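Local coordinates for protein decapping nuclease RAI1 (Candida albicans, PDB 5BTH) that removes NAD caps from the 5' ends of RNAs with the help of a divalent metal cation, and binds and stimulates the exoribonuclease RAT1, at residues D121-P126 against S347-Y352; G129-K134 against V339-E344; P69-L74 against L139-R144; T211-V216 against A330-L335. One frame throughout, in Å; residues are numbered along the deposited sequence.

Contact 1: D121-P126 against S347-Y352; sequences DLYVVP and SYRLKY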
loop_
_atom_site.group_PDB
_atom_site.type_symbol
_atom_site.label_atom_id
_atom_site.label_comp_id
_atom_site.label_asym_id
_atom_site.label_seq_id
_atom_site.Cartn_x
_atom_site.Cartn_y
_atom_site.Cartn_z
ATOM N N ASP A 121 -3.719 -13.444 5.370
ATOM C CA ASP A 121 -2.823 -14.589 5.518
ATOM C C ASP A 121 -1.369 -14.310 5.130
ATOM O O ASP A 121 -1.014 -14.195 3.954
ATOM C CB ASP A 121 -3.389 -15.777 4.754
ATOM C CG ASP A 121 -4.663 -16.308 5.394
ATOM O OD1 ASP A 121 -4.600 -16.787 6.536
ATOM O OD2 ASP A 121 -5.737 -16.224 4.783
ATOM N N LEU A 122 -0.514 -14.242 6.142
ATOM C CA LEU A 122 0.874 -13.867 5.938
ATOM C C LEU A 122 1.805 -14.814 6.630
ATOM O O LEU A 122 1.461 -15.455 7.630
ATOM C CB LEU A 122 1.162 -12.518 6.566
ATOM C CG LEU A 122 0.012 -11.544 6.718
ATOM C CD1 LEU A 122 0.318 -10.528 7.790
ATOM C CD2 LEU A 122 -0.269 -10.900 5.384
ATOM N N TYR A 123 3.023 -14.816 6.117
ATOM C CA TYR A 123 4.130 -15.494 6.710
ATOM C C TYR A 123 5.021 -14.526 7.479
ATOM O O TYR A 123 5.259 -13.407 7.024
ATOM C CB TYR A 123 4.951 -16.121 5.598
ATOM C CG TYR A 123 4.273 -17.244 4.855
ATOM C CD1 TYR A 123 3.843 -18.382 5.532
ATOM C CD2 TYR A 123 4.117 -17.206 3.477
ATOM C CE1 TYR A 123 3.239 -19.433 4.858
ATOM C CE2 TYR A 123 3.519 -18.261 2.787
ATOM C CZ TYR A 123 3.088 -19.378 3.484
ATOM O OH TYR A 123 2.482 -20.438 2.828
ATOM N N VAL A 124 5.541 -14.986 8.618
ATOM C CA VAL A 124 6.508 -14.258 9.393
ATOM C C VAL A 124 7.791 -15.025 9.595
ATOM O O VAL A 124 7.752 -16.195 9.960
ATOM C CB VAL A 124 6.018 -14.046 10.810
ATOM C CG1 VAL A 124 7.002 -13.154 11.518
ATOM C CG2 VAL A 124 4.613 -13.469 10.760
ATOM N N VAL A 125 8.929 -14.348 9.464
ATOM C CA VAL A 125 10.200 -15.052 9.346
ATOM C C VAL A 125 11.364 -14.366 10.074
ATOM O O VAL A 125 11.768 -13.250 9.712
ATOM C CB VAL A 125 10.522 -15.273 7.878
ATOM C CG1 VAL A 125 11.784 -16.093 7.752
ATOM C CG2 VAL A 125 9.338 -15.948 7.231
ATOM N N PRO A 126 11.886 -15.033 11.124
ATOM C CA PRO A 126 13.045 -14.556 11.852
ATOM C C PRO A 126 14.318 -14.682 11.059
ATOM O O PRO A 126 14.528 -15.692 10.383
ATOM C CB PRO A 126 13.091 -15.464 13.072
ATOM C CG PRO A 126 11.695 -15.907 13.274
ATOM C CD PRO A 126 11.168 -16.074 11.881
ATOM N N SER A 347 9.494 -20.544 11.357
ATOM C CA SER A 347 8.728 -19.438 10.805
ATOM C C SER A 347 7.333 -19.466 11.431
ATOM O O SER A 347 7.011 -20.337 12.219
ATOM C CB SER A 347 8.564 -19.616 9.267
ATOM O OG SER A 347 9.750 -19.330 8.536
ATOM N N TYR A 348 6.488 -18.529 11.051
ATOM C CA TYR A 348 5.149 -18.523 11.552
ATOM C C TYR A 348 4.121 -18.107 10.498
ATOM O O TYR A 348 4.433 -17.815 9.339
ATOM C CB TYR A 348 5.071 -17.669 12.841
ATOM C CG TYR A 348 6.140 -17.961 13.920
ATOM C CD1 TYR A 348 5.849 -18.730 15.078
ATOM C CD2 TYR A 348 7.428 -17.446 13.802
ATOM C CE1 TYR A 348 6.826 -18.970 16.063
ATOM C CE2 TYR A 348 8.403 -17.699 14.759
ATOM C CZ TYR A 348 8.108 -18.455 15.884
ATOM O OH TYR A 348 9.123 -18.645 16.804
ATOM N N ARG A 349 2.863 -18.170 10.912
ATOM C CA ARG A 349 1.749 -17.755 10.091
ATOM C C ARG A 349 0.896 -16.806 10.861
ATOM O O ARG A 349 0.431 -17.110 11.984
ATOM C CB ARG A 349 0.906 -18.931 9.678
ATOM C CG ARG A 349 1.407 -19.551 8.409
ATOM C CD ARG A 349 0.553 -20.755 8.115
ATOM N NE ARG A 349 0.189 -20.776 6.718
ATOM C CZ ARG A 349 0.631 -21.660 5.819
ATOM N NH1 ARG A 349 1.479 -22.646 6.165
ATOM N NH2 ARG A 349 0.209 -21.550 4.554
ATOM N N LEU A 350 0.711 -15.641 10.252
ATOM C CA LEU A 350 -0.267 -14.723 10.728
ATOM C C LEU A 350 -1.487 -14.974 9.874
ATOM O O LEU A 350 -1.428 -14.955 8.633
ATOM C CB LEU A 350 0.220 -13.263 10.691
ATOM C CG LEU A 350 -0.245 -12.568 11.981
ATOM C CD1 LEU A 350 0.502 -13.107 13.191
ATOM C CD2 LEU A 350 -0.102 -11.061 11.943
ATOM N N LYS A 351 -2.557 -15.282 10.595
ATOM C CA LYS A 351 -3.879 -15.505 10.076
ATOM C C LYS A 351 -4.815 -14.628 10.870
ATOM O O LYS A 351 -4.748 -14.591 12.098
ATOM C CB LYS A 351 -4.299 -16.939 10.337
ATOM C CG LYS A 351 -5.560 -17.351 9.621
ATOM C CD LYS A 351 -5.513 -18.839 9.357
ATOM C CE LYS A 351 -6.787 -19.322 8.694
ATOM N NZ LYS A 351 -6.772 -18.985 7.244
ATOM N N TYR A 352 -5.663 -13.905 10.158
ATOM C CA TYR A 352 -6.876 -13.405 10.728
ATOM C C TYR A 352 -7.931 -14.211 10.034
ATOM O O TYR A 352 -7.982 -14.151 8.812
ATOM C CB TYR A 352 -7.061 -11.932 10.439
ATOM C CG TYR A 352 -8.436 -11.471 10.744
ATOM C CD1 TYR A 352 -8.908 -11.480 12.053
ATOM C CD2 TYR A 352 -9.282 -11.031 9.740
ATOM C CE1 TYR A 352 -10.201 -11.051 12.349
ATOM C CE2 TYR A 352 -10.577 -10.615 10.024
ATOM C CZ TYR A 352 -11.033 -10.636 11.330
ATOM O OH TYR A 352 -12.310 -10.217 11.633
#
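Asp121 and Lys351 open an antiparallel pairing of two neighbouring strands, 120-127 and 348-353, in the RAI1 nuclease fold, with segment axes at 150°. Their side chains run alongside each other, and Lys351 NZ, brought in by a bend at chi4 (78°), forms a salt bridge with Asp121 OD1 at 3.2 Å, reaching it on the syn side; OD2 of the same carboxylate is held by Arg143. Leu122 makes the first hydrogen-bonded pair, its N meeting Leu350 O at 2.7 Å and its O accepting Leu350 N, while its CD1 packs on Leu350 CB. At Tyr123, a non-hydrogen-bonded position, the phenol lies beside Arg349 on the face that also carries Asp121. Ring and guanidinium are turned 62° apart, and Tyr123 CE1 sits over the guanidinium centre, 3.6 Å from Arg349 CZ. The charge of Arg349 is paired with Asp136. Val124 closes the second hydrogen-bonded pair: Tyr348 N binds its O at 2.9 Å, whereas its own N approaches Tyr348 O from above the carbonyl plane. Val125 spreads both methyls near Ser347 OG, a hydroxyl hydrogen-bonded to Asn369 OD1. Pro126 crosses Tyr348 at about a right angle, its CG at the ring edge, 4.0 Å from Tyr348 CE2.

Contact 2: G129-K134 against V339-E344; sequences GQLFIK and VDKKDE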
loop_
_atom_site.group_PDB
_atom_site.type_symbol
_atom_site.label_atom_id
_atom_site.label_comp_id
_atom_site.label_asym_id
_atom_site.label_seq_id
_atom_site.Cartn_x
_atom_site.Cartn_y
_atom_site.Cartn_z
ATOM N N GLY A 129 17.988 -10.905 13.435
ATOM C CA GLY A 129 17.504 -10.042 14.550
ATOM C C GLY A 129 16.259 -9.239 14.228
ATOM O O GLY A 129 15.877 -8.290 14.984
ATOM N N GLN A 130 15.627 -9.634 13.122
ATOM C CA GLN A 130 14.519 -8.893 12.507
ATOM C C GLN A 130 13.432 -9.826 11.962
ATOM O O GLN A 130 13.731 -10.965 11.516
ATOM C CB GLN A 130 15.058 -8.084 11.315
ATOM C CG GLN A 130 16.324 -7.298 11.593
ATOM C CD GLN A 130 16.633 -6.255 10.528
ATOM O OE1 GLN A 130 16.895 -6.584 9.345
ATOM N NE2 GLN A 130 16.641 -4.992 10.944
ATOM N N LEU A 131 12.184 -9.331 11.916
ATOM C CA LEU A 131 11.092 -10.130 11.307
ATOM C C LEU A 131 10.741 -9.713 9.879
ATOM O O LEU A 131 10.452 -8.544 9.583
ATOM C CB LEU A 131 9.831 -10.022 12.139
ATOM C CG LEU A 131 9.911 -10.319 13.620
ATOM C CD1 LEU A 131 8.609 -9.897 14.269
ATOM C CD2 LEU A 131 10.177 -11.797 13.833
ATOM N N PHE A 132 10.725 -10.686 8.992
ATOM C CA PHE A 132 10.436 -10.418 7.605
ATOM C C PHE A 132 9.026 -10.921 7.355
ATOM O O PHE A 132 8.703 -12.043 7.754
ATOM C CB PHE A 132 11.477 -11.125 6.727
ATOM C CG PHE A 132 12.828 -10.479 6.788
ATOM C CD1 PHE A 132 13.182 -9.491 5.882
ATOM C CD2 PHE A 132 13.740 -10.832 7.778
ATOM C CE1 PHE A 132 14.416 -8.852 5.977
ATOM C CE2 PHE A 132 14.980 -10.203 7.873
ATOM C CZ PHE A 132 15.319 -9.208 6.974
ATOM N N ILE A 133 8.172 -10.138 6.695
ATOM C CA ILE A 133 6.749 -10.528 6.614
ATOM C C ILE A 133 6.188 -10.309 5.265
ATOM O O ILE A 133 6.107 -9.159 4.817
ATOM C CB ILE A 133 5.903 -9.749 7.650
ATOM C CG1 ILE A 133 6.513 -9.895 9.025
ATOM C CG2 ILE A 133 4.488 -10.259 7.651
ATOM C CD1 ILE A 133 5.814 -9.124 10.140
ATOM N N LYS A 134 5.837 -11.412 4.598
ATOM C CA LYS A 134 5.220 -11.391 3.288
ATOM C C LYS A 134 3.860 -12.058 3.367
ATOM O O LYS A 134 3.493 -12.693 4.364
ATOM C CB LYS A 134 6.055 -12.132 2.261
ATOM C CG LYS A 134 5.562 -13.534 1.918
ATOM C CD LYS A 134 6.571 -14.284 1.048
ATOM C CE LYS A 134 6.577 -13.792 -0.392
ATOM N NZ LYS A 134 5.710 -14.594 -1.299
ATOM N N VAL A 339 7.871 -13.611 19.248
ATOM C CA VAL A 339 8.761 -14.395 18.450
ATOM C C VAL A 339 10.137 -14.022 18.922
ATOM O O VAL A 339 10.520 -12.858 18.869
ATOM C CB VAL A 339 8.584 -14.063 16.967
ATOM C CG1 VAL A 339 9.564 -14.873 16.090
ATOM C CG2 VAL A 339 7.133 -14.274 16.586
ATOM N N ASP A 340 10.861 -14.998 19.438
ATOM C CA ASP A 340 12.320 -14.902 19.528
ATOM C C ASP A 340 12.873 -14.648 18.097
ATOM O O ASP A 340 12.813 -15.547 17.201
ATOM C CB ASP A 340 12.860 -16.215 20.114
ATOM C CG ASP A 340 14.205 -16.061 20.786
ATOM O OD1 ASP A 340 14.895 -15.043 20.581
ATOM O OD2 ASP A 340 14.580 -17.008 21.503
ATOM N N LYS A 341 13.336 -13.409 17.874
ATOM C CA LYS A 341 13.793 -12.975 16.554
ATOM C C LYS A 341 15.084 -13.721 16.215
ATOM O O LYS A 341 15.375 -13.978 15.043
ATOM C CB LYS A 341 14.025 -11.461 16.505
ATOM C CG LYS A 341 12.810 -10.579 16.768
ATOM C CD LYS A 341 13.278 -9.235 17.307
ATOM C CE LYS A 341 12.328 -8.085 16.979
ATOM N NZ LYS A 341 11.063 -8.052 17.781
ATOM N N LYS A 342 15.811 -14.086 17.278
ATOM C CA LYS A 342 17.104 -14.803 17.227
ATOM C C LYS A 342 16.997 -16.248 16.805
ATOM O O LYS A 342 17.934 -16.787 16.244
ATOM C CB LYS A 342 17.807 -14.755 18.599
ATOM C CG LYS A 342 18.712 -13.539 18.812
ATOM C CD LYS A 342 18.704 -13.023 20.247
ATOM C CE LYS A 342 18.656 -14.104 21.326
ATOM N NZ LYS A 342 17.331 -14.216 22.025
ATOM N N ASP A 343 15.869 -16.879 17.104
ATOM C CA ASP A 343 15.676 -18.274 16.748
ATOM C C ASP A 343 15.305 -18.363 15.269
ATOM O O ASP A 343 14.168 -18.090 14.882
ATOM C CB ASP A 343 14.617 -18.935 17.663
ATOM C CG ASP A 343 14.339 -20.397 17.267
ATOM O OD1 ASP A 343 14.905 -20.847 16.225
ATOM O OD2 ASP A 343 13.583 -21.101 17.999
ATOM N N GLU A 344 16.257 -18.753 14.433
ATOM C CA GLU A 344 16.070 -18.650 12.971
ATOM C C GLU A 344 15.886 -19.980 12.391
ATOM O O GLU A 344 16.385 -20.267 11.297
ATOM C CB GLU A 344 17.277 -17.997 12.296
ATOM C CG GLU A 344 17.525 -16.560 12.731
ATOM C CD GLU A 344 18.756 -15.941 12.088
ATOM O OE1 GLU A 344 19.067 -14.810 12.496
ATOM O OE2 GLU A 344 19.377 -16.568 11.172
#
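Leu131 CD2 packs against Val339 CG1 at 3.9 Å, where the second strand of the beta hairpin 120-127/130-135 begins, against the loop after helix 321-338. The same methyl lies 4.1 Å from Lys341 CG, the lysine chain crossing the leucine at about a right angle. Leu131 CG, anti to the carbonyl carbon (chi1 -52°), brings CD2 up against the loop. Lys341 also runs past the backbone of Gly129, with CD 3.6 Å from Gly129 O and CB against the Gly129 carbonyl carbon, so its methylenes cover the turn into the strand. The lysine chain is extended as far as CE, then bent at its last torsion (chi4 75°), which places NZ; this NZ is hydrogen-bonded to Asn336 OD1 on the preceding helix. Glu344, at the far end of the loop, stretches its carboxylate toward the same turn and takes a hydrogen bond from the backbone N of Asp128. Strand 130-135 lies between strands 120-127 and 99-102, while Val339 touches Pro126 and the loop leads from helix 321-338 into strand 348-353.

Contact 3: P69-L74 against L139-R144; sequences PDEQNL and LDMKRR
Asp70, Glu71 and Gln72 form a short 3-10 turn whose flank meets one side of the helix through 139-144, with Glu71 CA 7.2 Å from Met141 CA. Backbone bonds from Gln72 N to Pro69 O and from Asn73 N to Asp70 O hold the turn, while on the helix Arg144 N bonds to Asp140 O in the regular i to i-4 pattern. Met141 and Arg144, one helical turn apart, face the loop together.

Met141 reaches across between Leu74 and the turn. Bends at chi2 (-61°) and chi3 carry its sulfur to the backbone of the turn, SD lying 4.0 Å from Glu71 CA, while farther back along the chain Met141 CG packs on Leu74 CD1 at 3.9 Å, the two side chains crossing at a slant. Leu74 CD2 also lies near the edge of the Arg144 guanidinium.

Asp70 and Arg144 meet through the aliphatic part of the arginine: Asp70 OD2 is 3.4 Å from Arg144 CD. Carboxylate and guanidinium planes are 60° apart, and Asp70 OD1, 4.5 Å from Arg144 NE, lies well out of the guanidinium plane, so no N-H points at it, and any attraction is probably long-range and electrostatic. A bend at chi3 (-34°) turns the guanidinium back over its own helix, where Asp140 O lies above one face, toward the rim.

This surface contact, away from the metal site, joins the loop between helices 49-52 and 77-91 to helix 137-153, which is also tied, through a salt bridge of Arg143 with Asp121, to strand 120-127.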
loop_
_atom_site.group_PDB
_atom_site.type_symbol
_atom_site.label_atom_id
_atom_site.label_comp_id
_atom_site.label_asym_id
_atom_site.label_seq_id
_atom_site.Cartn_x
_atom_site.Cartn_y
_atom_site.Cartn_z
ATOM N N PRO A 69 -0.509 -8.842 -15.837
ATOM C CA PRO A 69 -1.315 -9.930 -15.327
ATOM C C PRO A 69 -1.108 -10.011 -13.822
ATOM O O PRO A 69 -0.034 -9.651 -13.331
ATOM C CB PRO A 69 -0.752 -11.156 -16.061
ATOM C CG PRO A 69 -0.186 -10.600 -17.329
ATOM C CD PRO A 69 0.417 -9.301 -16.888
ATOM N N ASP A 70 -2.136 -10.425 -13.101
ATOM C CA ASP A 70 -2.131 -10.384 -11.625
ATOM C C ASP A 70 -0.939 -11.121 -10.978
ATOM O O ASP A 70 -0.318 -10.609 -10.046
ATOM C CB ASP A 70 -3.451 -10.957 -11.073
ATOM C CG ASP A 70 -4.629 -9.923 -11.079
ATOM O OD1 ASP A 70 -4.422 -8.734 -10.758
ATOM O OD2 ASP A 70 -5.784 -10.306 -11.358
ATOM N N GLU A 71 -0.616 -12.306 -11.491
ATOM C CA GLU A 71 0.445 -13.161 -10.914
ATOM C C GLU A 71 1.809 -12.486 -10.969
ATOM O O GLU A 71 2.695 -12.760 -10.169
ATOM C CB GLU A 71 0.572 -14.492 -11.657
ATOM C CG GLU A 71 -0.689 -14.995 -12.341
ATOM C CD GLU A 71 -0.880 -14.389 -13.721
ATOM O OE1 GLU A 71 0.001 -14.564 -14.595
ATOM O OE2 GLU A 71 -1.916 -13.726 -13.926
ATOM N N GLN A 72 1.976 -11.606 -11.938
ATOM C CA GLN A 72 3.223 -10.904 -12.096
ATOM C C GLN A 72 3.313 -9.708 -11.154
ATOM O O GLN A 72 4.373 -9.090 -11.011
ATOM C CB GLN A 72 3.321 -10.416 -13.516
ATOM C CG GLN A 72 3.208 -11.510 -14.563
ATOM C CD GLN A 72 3.587 -11.002 -15.949
ATOM O OE1 GLN A 72 4.077 -9.866 -16.116
ATOM N NE2 GLN A 72 3.344 -11.831 -16.955
ATOM N N ASN A 73 2.197 -9.391 -10.513
ATOM C CA ASN A 73 2.044 -8.132 -9.830
ATOM C C ASN A 73 1.901 -8.268 -8.373
ATOM O O ASN A 73 1.424 -7.349 -7.739
ATOM C CB ASN A 73 0.793 -7.424 -10.315
ATOM C CG ASN A 73 0.944 -5.933 -10.274
ATOM O OD1 ASN A 73 2.007 -5.405 -10.562
ATOM N ND2 ASN A 73 -0.108 -5.251 -9.951
ATOM N N LEU A 74 2.289 -9.414 -7.826
ATOM C CA LEU A 74 2.282 -9.577 -6.389
ATOM C C LEU A 74 3.496 -8.863 -5.831
ATOM O O LEU A 74 4.556 -8.859 -6.451
ATOM C CB LEU A 74 2.306 -11.050 -6.011
ATOM C CG LEU A 74 0.993 -11.713 -6.428
ATOM C CD1 LEU A 74 1.258 -13.082 -7.036
ATOM C CD2 LEU A 74 0.026 -11.813 -5.255
ATOM N N LEU A 139 -2.741 -18.316 -1.440
ATOM C CA LEU A 139 -4.085 -18.017 -0.974
ATOM C C LEU A 139 -4.636 -16.803 -1.741
ATOM O O LEU A 139 -5.709 -16.879 -2.341
ATOM C CB LEU A 139 -4.091 -17.771 0.541
ATOM C CG LEU A 139 -4.354 -18.992 1.439
ATOM C CD1 LEU A 139 -4.139 -18.716 2.925
ATOM C CD2 LEU A 139 -5.776 -19.493 1.196
ATOM N N ASP A 140 -3.857 -15.713 -1.773
ATOM C CA ASP A 140 -4.312 -14.455 -2.369
ATOM C C ASP A 140 -4.783 -14.586 -3.781
ATOM O O ASP A 140 -5.867 -14.104 -4.127
ATOM C CB ASP A 140 -3.226 -13.412 -2.298
ATOM C CG ASP A 140 -3.189 -12.767 -0.968
ATOM O OD1 ASP A 140 -4.283 -12.699 -0.339
ATOM O OD2 ASP A 140 -2.086 -12.358 -0.543
ATOM N N MET A 141 -3.951 -15.253 -4.572
ATOM C CA MET A 141 -4.230 -15.483 -5.958
ATOM C C MET A 141 -5.479 -16.316 -6.108
ATOM O O MET A 141 -6.365 -15.970 -6.875
ATOM C CB MET A 141 -3.054 -16.201 -6.624
ATOM C CG MET A 141 -1.949 -15.282 -7.121
ATOM S SD MET A 141 -2.458 -14.078 -8.376
ATOM C CE MET A 141 -3.808 -14.905 -9.237
ATOM N N LYS A 142 -5.552 -17.415 -5.376
ATOM C CA LYS A 142 -6.730 -18.270 -5.441
ATOM C C LYS A 142 -8.052 -17.520 -5.087
ATOM O O LYS A 142 -9.106 -17.818 -5.658
ATOM C CB LYS A 142 -6.543 -19.504 -4.552
ATOM C CG LYS A 142 -7.394 -20.700 -4.962
ATOM C CD LYS A 142 -7.848 -21.526 -3.763
ATOM C CE LYS A 142 -8.946 -20.820 -2.984
ATOM N NZ LYS A 142 -9.221 -21.513 -1.700
ATOM N N ARG A 143 -8.015 -16.552 -4.175
ATOM C CA ARG A 143 -9.200 -15.687 -3.955
ATOM C C ARG A 143 -9.483 -14.752 -5.131
ATOM O O ARG A 143 -10.557 -14.802 -5.723
ATOM C CB ARG A 143 -9.041 -14.831 -2.715
ATOM C CG ARG A 143 -9.046 -15.621 -1.439
ATOM C CD ARG A 143 -8.149 -14.928 -0.440
ATOM N NE ARG A 143 -8.206 -15.535 0.882
ATOM C CZ ARG A 143 -7.368 -15.244 1.877
ATOM N NH1 ARG A 143 -6.383 -14.355 1.713
ATOM N NH2 ARG A 143 -7.514 -15.851 3.044
ATOM N N ARG A 144 -8.518 -13.911 -5.484
ATOM C CA ARG A 144 -8.698 -13.050 -6.643
ATOM C C ARG A 144 -9.296 -13.842 -7.817
ATOM O O ARG A 144 -10.217 -13.360 -8.461
ATOM C CB ARG A 144 -7.382 -12.373 -7.054
ATOM C CG ARG A 144 -7.536 -11.191 -8.018
ATOM C CD ARG A 144 -6.333 -10.238 -7.996
ATOM N NE ARG A 144 -5.729 -10.145 -6.656
ATOM C CZ ARG A 144 -4.571 -10.700 -6.276
ATOM N NH1 ARG A 144 -3.804 -11.384 -7.127
ATOM N NH2 ARG A 144 -4.166 -10.565 -5.016
#

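Contact 4: T211-V216 against A330-L335; sequences TGIGNV and AVVDWL
Val332 pushes its CG2 methyl between Ile213 and Val216, two residues that bracket the type II' beta turn of a hairpin, so that a helix packs against the hairpin's end. Its contact with Ile213 is tight: the CG2 methyls of Ile213 and Val332 are 3.4 Å apart, closer than usual for two carbons. Val332 CG1 is anti to the carbonyl carbon (chi1 -45°), which leaves CG2 between the backbone N and the carbonyl carbon, facing Ile213 CG2. On the other strand of the hairpin, Val216 CG2 touches the same Val332 methyl at 3.9 Å, Val216 and Val332 slanting across each other, as Ile213 and Val332 do.

The turn is closed by two backbone bonds, Ile213 N to Val216 O at 3.0 Å and Val216 N to Ile213 O, which fix the spacing of the two residues that receive the methyl. Gly214, at the first corner, has positive phi, as the turn type requires. Its O is hydrogen-bonded to Lys17 NZ, tying the hairpin tip to strand 16-27.

Helix 321-338 also meets the hairpin through Tyr328, which touches Ile213, and Asn336, which touches Asn215 and Val216. The hairpin links strands 204-213 and 216-227 of the nuclease fold; the contact is plain packing away from the metal site. At its polar margin Asp333 leans over Val216, with Asp333 OD2 3.7 Å from Val216 CG2.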
loop_
_atom_site.group_PDB
_atom_site.type_symbol
_atom_site.label_atom_id
_atom_site.label_comp_id
_atom_site.label_asym_id
_atom_site.label_seq_id
_atom_site.Cartn_x
_atom_site.Cartn_y
_atom_site.Cartn_z
ATOM N N THR A 211 9.912 3.411 9.797
ATOM C CA THR A 211 8.977 4.078 10.744
ATOM C C THR A 211 8.866 3.291 12.071
ATOM O O THR A 211 9.650 2.413 12.330
ATOM C CB THR A 211 7.604 4.380 10.035
ATOM O OG1 THR A 211 6.806 5.283 10.825
ATOM C CG2 THR A 211 6.817 3.124 9.772
ATOM N N GLY A 212 7.921 3.628 12.932
ATOM C CA GLY A 212 7.744 2.910 14.183
ATOM C C GLY A 212 6.532 3.302 15.029
ATOM O O GLY A 212 5.917 4.387 14.859
ATOM N N ILE A 213 6.211 2.418 15.976
ATOM C CA ILE A 213 5.012 2.547 16.811
ATOM C C ILE A 213 5.336 2.063 18.244
ATOM O O ILE A 213 5.906 0.990 18.435
ATOM C CB ILE A 213 3.815 1.806 16.119
ATOM C CG1 ILE A 213 2.585 1.643 17.017
ATOM C CG2 ILE A 213 4.241 0.450 15.559
ATOM C CD1 ILE A 213 1.503 2.660 16.721
ATOM N N GLY A 214 5.008 2.876 19.248
ATOM C CA GLY A 214 5.437 2.601 20.628
ATOM C C GLY A 214 6.960 2.508 20.686
ATOM O O GLY A 214 7.652 3.486 20.399
ATOM N N ASN A 215 7.481 1.331 21.032
ATOM C CA ASN A 215 8.927 1.078 21.046
ATOM C C ASN A 215 9.422 0.133 19.922
ATOM O O ASN A 215 10.574 -0.288 19.914
ATOM C CB ASN A 215 9.327 0.531 22.415
ATOM C CG ASN A 215 8.754 -0.853 22.688
ATOM O OD1 ASN A 215 8.724 -1.729 21.807
ATOM N ND2 ASN A 215 8.301 -1.063 23.919
ATOM N N VAL A 216 8.555 -0.173 18.968
ATOM C CA VAL A 216 8.865 -1.084 17.877
ATOM C C VAL A 216 9.263 -0.305 16.615
ATOM O O VAL A 216 8.726 0.767 16.359
ATOM C CB VAL A 216 7.622 -1.941 17.573
ATOM C CG1 VAL A 216 7.957 -3.115 16.642
ATOM C CG2 VAL A 216 6.953 -2.411 18.876
ATOM N N ALA A 330 -1.050 -2.624 19.466
ATOM C CA ALA A 330 -1.237 -3.868 20.237
ATOM C C ALA A 330 -0.843 -5.039 19.361
ATOM O O ALA A 330 -0.240 -5.958 19.845
ATOM C CB ALA A 330 -2.663 -4.035 20.775
ATOM N N VAL A 331 -1.134 -5.000 18.068
ATOM C CA VAL A 331 -0.644 -6.090 17.167
ATOM C C VAL A 331 0.842 -6.152 17.157
ATOM O O VAL A 331 1.372 -7.142 17.615
ATOM C CB VAL A 331 -1.209 -6.045 15.750
ATOM C CG1 VAL A 331 -0.525 -7.084 14.843
ATOM C CG2 VAL A 331 -2.720 -6.290 15.797
ATOM N N VAL A 332 1.521 -5.079 16.735
ATOM C CA VAL A 332 2.980 -5.172 16.412
ATOM C C VAL A 332 3.823 -5.492 17.669
ATOM O O VAL A 332 4.785 -6.232 17.608
ATOM C CB VAL A 332 3.539 -3.897 15.685
ATOM C CG1 VAL A 332 2.616 -3.415 14.581
ATOM C CG2 VAL A 332 3.774 -2.755 16.647
ATOM N N ASP A 333 3.442 -4.914 18.800
ATOM C CA ASP A 333 4.000 -5.266 20.111
ATOM C C ASP A 333 3.875 -6.737 20.482
ATOM O O ASP A 333 4.747 -7.256 21.147
ATOM C CB ASP A 333 3.264 -4.505 21.189
ATOM C CG ASP A 333 4.182 -3.910 22.159
ATOM O OD1 ASP A 333 4.449 -4.550 23.215
ATOM O OD2 ASP A 333 4.674 -2.818 21.813
ATOM N N TRP A 334 2.756 -7.361 20.095
ATOM C CA TRP A 334 2.544 -8.809 20.165
ATOM C C TRP A 334 3.514 -9.562 19.273
ATOM O O TRP A 334 4.094 -10.547 19.686
ATOM C CB TRP A 334 1.106 -9.163 19.731
ATOM C CG TRP A 334 0.673 -10.595 19.936
ATOM C CD1 TRP A 334 0.670 -11.288 21.117
ATOM C CD2 TRP A 334 0.143 -11.500 18.947
ATOM N NE1 TRP A 334 0.176 -12.561 20.921
ATOM C CE2 TRP A 334 -0.139 -12.719 19.600
ATOM C CE3 TRP A 334 -0.105 -11.405 17.579
ATOM C CZ2 TRP A 334 -0.656 -13.818 18.931
ATOM C CZ3 TRP A 334 -0.615 -12.513 16.910
ATOM C CH2 TRP A 334 -0.882 -13.695 17.587
ATOM N N LEU A 335 3.696 -9.111 18.050
ATOM C CA LEU A 335 4.664 -9.754 17.156
ATOM C C LEU A 335 6.085 -9.574 17.677
ATOM O O LEU A 335 6.982 -10.370 17.404
ATOM C CB LEU A 335 4.602 -9.114 15.789
ATOM C CG LEU A 335 3.385 -9.502 14.977
ATOM C CD1 LEU A 335 3.134 -8.419 13.940
ATOM C CD2 LEU A 335 3.597 -10.872 14.328
#

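How the contacts relate
The centres of contacts 1, 2 and 4 lie about 10 to 16 Å apart, whereas the centre of contact 3 is about 18 Å from that of contact 1 and about 29 Å from that of contact 4. Along the chain, contact 4 is nested inside contact 2 and contact 2 inside contact 1, while contact 3 crosses 1 and 2. Contacts 1 and 2 share strands 120-127 and 130-135, joined by backbone hydrogen bonds. Helix 321-338 packs in contact 4 and leads through the loop of contact 2 to strand 348-353 of contact 1, where Leu350 meets Trp334 and Leu335. Arg143 and Asp121 connect contact 3 to contact 1. Sequence-distant parts of the nuclease fold thus meet away from its metal and substrate sites.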